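Local coordinates for protein cysteine protease (Xylella fastidiosa, PDB 3OIS) that binds UDP and probably cleaves peptide bonds as a papain-family cysteine protease, at residues Phe45-Glu50 with Lys195-Val200. Residues are numbered along the deposited sequence; the frame is centred on the assembly and turned at random. Where two conformers were deposited one is given.
Sequences FSYTPE and KACLAV. With UDP (uridine-5'-diphosphate), chain E.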
loop_
_atom_site.group_PDB
_atom_site.type_symbol
_atom_site.label_atom_id
_atom_site.label_comp_id
_atom_site.label_asym_id
_atom_site.label_seq_id
_atom_site.Cartn_x
_atom_site.Cartn_y
_atom_site.Cartn_z
ATOM N N PHE A 45 -5.181 4.141 -17.022
ATOM C CA PHE A 45 -6.345 5.006 -16.968
ATOM C C PHE A 45 -5.941 6.159 -16.086
ATOM O O PHE A 45 -5.181 5.984 -15.099
ATOM C CB PHE A 45 -7.556 4.292 -16.294
ATOM C CG PHE A 45 -8.179 3.179 -17.114
ATOM C CD1 PHE A 45 -7.609 2.714 -18.319
ATOM C CD2 PHE A 45 -9.423 2.645 -16.725
ATOM C CE1 PHE A 45 -8.193 1.677 -19.029
ATOM C CE2 PHE A 45 -10.044 1.595 -17.406
ATOM C CZ PHE A 45 -9.460 1.124 -18.607
ATOM N N SER A 46 -6.499 7.333 -16.404
ATOM C CA SER A 46 -6.311 8.554 -15.595
ATOM C C SER A 46 -7.526 8.783 -14.722
ATOM O O SER A 46 -8.658 8.761 -15.205
ATOM C CB SER A 46 -6.190 9.787 -16.452
ATOM O OG SER A 46 -5.096 9.640 -17.266
ATOM N N TYR A 47 -7.289 8.963 -13.425
ATOM C CA TYR A 47 -8.376 9.354 -12.505
ATOM C C TYR A 47 -8.698 10.838 -12.769
ATOM O O TYR A 47 -7.831 11.690 -12.691
ATOM C CB TYR A 47 -7.932 9.080 -11.049
ATOM C CG TYR A 47 -8.963 9.523 -10.034
ATOM C CD1 TYR A 47 -9.977 8.646 -9.674
ATOM C CD2 TYR A 47 -8.965 10.830 -9.504
ATOM C CE1 TYR A 47 -10.952 9.007 -8.726
ATOM C CE2 TYR A 47 -10.007 11.212 -8.547
ATOM C CZ TYR A 47 -10.921 10.280 -8.197
ATOM O OH TYR A 47 -11.881 10.621 -7.321
ATOM N N THR A 48 -9.927 11.163 -13.157
ATOM C CA THR A 48 -10.176 12.524 -13.562
ATOM C C THR A 48 -11.163 13.089 -12.589
ATOM O O THR A 48 -12.324 12.781 -12.681
ATOM C CB THR A 48 -10.755 12.577 -15.015
ATOM O OG1 THR A 48 -9.807 11.942 -15.893
ATOM C CG2 THR A 48 -10.966 14.074 -15.479
ATOM N N PRO A 49 -10.696 13.906 -11.640
ATOM C CA PRO A 49 -11.602 14.440 -10.641
ATOM C C PRO A 49 -12.541 15.434 -11.325
ATOM O O PRO A 49 -12.132 16.079 -12.316
ATOM C CB PRO A 49 -10.688 15.243 -9.699
ATOM C CG PRO A 49 -9.276 14.759 -9.965
ATOM C CD PRO A 49 -9.330 14.450 -11.481
ATOM N N GLU A 50 -13.759 15.498 -10.835
ATOM C CA GLU A 50 -14.738 16.517 -11.281
ATOM C C GLU A 50 -14.192 17.916 -11.065
ATOM O O GLU A 50 -13.696 18.237 -9.967
ATOM C CB GLU A 50 -16.047 16.355 -10.512
ATOM C CG GLU A 50 -16.969 15.315 -11.098
ATOM C CD GLU A 50 -17.267 15.582 -12.555
ATOM O OE1 GLU A 50 -17.414 16.767 -12.927
ATOM O OE2 GLU A 50 -17.341 14.602 -13.326
ATOM N N LYS A 195 -6.170 15.698 -3.167
ATOM C CA LYS A 195 -7.209 16.141 -2.209
ATOM C C LYS A 195 -8.597 15.820 -2.784
ATOM O O LYS A 195 -9.496 15.400 -2.038
ATOM C CB LYS A 195 -7.092 17.628 -1.842
ATOM C CG LYS A 195 -5.861 18.105 -1.039
ATOM C CD LYS A 195 -5.901 19.677 -0.982
ATOM C CE LYS A 195 -4.891 20.164 0.014
ATOM N NZ LYS A 195 -4.923 21.673 0.064
ATOM N N ALA A 196 -8.801 16.040 -4.083
ATOM C CA ALA A 196 -10.121 15.842 -4.694
ATOM C C ALA A 196 -10.521 14.381 -4.595
ATOM O O ALA A 196 -11.714 14.061 -4.378
ATOM C CB ALA A 196 -10.097 16.229 -6.112
ATOM N N CYS A 197 -9.529 13.490 -4.768
ATOM C CA CYS A 197 -9.799 12.049 -4.630
ATOM C C CYS A 197 -10.372 11.761 -3.213
ATOM O O CYS A 197 -11.415 11.097 -3.047
ATOM C CB CYS A 197 -8.481 11.262 -4.858
ATOM S SG CYS A 197 -8.698 9.487 -4.968
ATOM N N LEU A 198 -9.652 12.263 -2.197
ATOM C CA LEU A 198 -10.077 12.018 -0.821
ATOM C C LEU A 198 -11.425 12.736 -0.515
ATOM O O LEU A 198 -12.238 12.220 0.274
ATOM C CB LEU A 198 -8.974 12.505 0.122
ATOM C CG LEU A 198 -7.668 11.676 0.045
ATOM C CD1 LEU A 198 -6.532 12.552 0.694
ATOM C CD2 LEU A 198 -7.841 10.291 0.719
ATOM N N ALA A 199 -11.571 13.923 -1.084
ATOM C CA ALA A 199 -12.804 14.706 -0.880
ATOM C C ALA A 199 -14.113 14.026 -1.293
ATOM O O ALA A 199 -15.209 14.321 -0.690
ATOM C CB ALA A 199 -12.698 16.041 -1.544
ATOM N N VAL A 200 -14.064 13.171 -2.287
ATOM C CA VAL A 200 -15.248 12.484 -2.716
ATOM C C VAL A 200 -15.352 11.153 -1.993
ATOM O O VAL A 200 -16.207 10.315 -2.313
ATOM C CB VAL A 200 -15.377 12.324 -4.245
ATOM C CG1 VAL A 200 -15.284 13.669 -4.979
ATOM C CG2 VAL A 200 -14.264 11.376 -4.796
HETATM N N1 UDP E . -5.910 -0.632 -17.395
HETATM C C2 UDP E . -6.069 0.335 -16.441
HETATM N N3 UDP E . -7.203 0.283 -15.639
HETATM C C4 UDP E . -8.128 -0.700 -15.784
HETATM C C5 UDP E . -7.998 -1.676 -16.789
HETATM C C6 UDP E . -6.797 -1.671 -17.512
HETATM O O2 UDP E . -5.278 1.206 -16.260
HETATM O O4 UDP E . -9.173 -0.604 -15.063
HETATM C "C1'" UDP E . -4.733 -0.453 -18.314
HETATM C "C2'" UDP E . -3.397 -0.778 -17.682
HETATM O "O2'" UDP E . -2.454 0.033 -18.379
HETATM C "C3'" UDP E . -3.273 -2.185 -18.116
HETATM C "C4'" UDP E . -3.790 -2.129 -19.571
HETATM O "O4'" UDP E . -4.910 -1.220 -19.513
HETATM O "O3'" UDP E . -1.882 -2.497 -18.121
HETATM C "C5'" UDP E . -4.155 -3.525 -20.067
HETATM O "O5'" UDP E . -5.217 -3.993 -19.239
HETATM P PA UDP E . -6.137 -5.164 -19.590
HETATM O O1A UDP E . -6.872 -5.712 -18.429
HETATM O O2A UDP E . -6.969 -4.853 -20.786
HETATM O O3A UDP E . -4.984 -6.225 -20.036
HETATM P PB UDP E . -4.947 -7.818 -20.305
HETATM O O1B UDP E . -4.347 -8.007 -21.621
HETATM O O2B UDP E . -4.187 -8.331 -19.195
HETATM O O3B UDP E . -6.305 -8.453 -20.282
HETATM O O HOH W 1 -12.435 13.325 -7.168
#
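Y47 and P49 pack against C197, V200 and A196 in a mainly apolar contact that pins the loop preceding helix 51-55 onto the last turn of helix 191-199. No direct hydrogen bond crosses between the segments, so the evidence lies in side-chain geometry. The Y47 ring presents one face to C197, whose SG sits 4.4 Å from the Y47 ring centroid and 24° off the ring normal; this is a sulfur-aromatic contact, displaced toward the rim near CZ. C197 CB adds an apolar contact, 4.0 Å from Y47 CE2. With CG anti to the backbone N (chi1 177°), Y47 extends its ring to the helix, where its OH passes V200 CG2 at 3.6 Å. Two residues on, P49 CB meets A196 CB at 3.8 Å, and both side chains also touch I54 of helix 51-55. The phenol oxygen is served by a water: Y47 OH lies 2.8 Å from it, and the same water donates a weak bond to A196 O at 3.0 Å.

At its other end the loop reaches the nucleotide. F45 N donates to O2 of UDP over 3.0 Å, with an N-H...O angle of 163°, while the uracil lies over one face of the F45 ring, N3 of UDP standing 3.3 Å above its centre. Backbone hydrogen bonds of F45 and Y47 with R186 tie this stretch alongside strand 183-186. Across the helix contact, cohesion probably comes mostly from apolar packing and the sulfur over the ring, with a weak water link from the phenol to A196 O as its polar element, whereas the nucleotide end combines face contact with the base and a directional bond to O2.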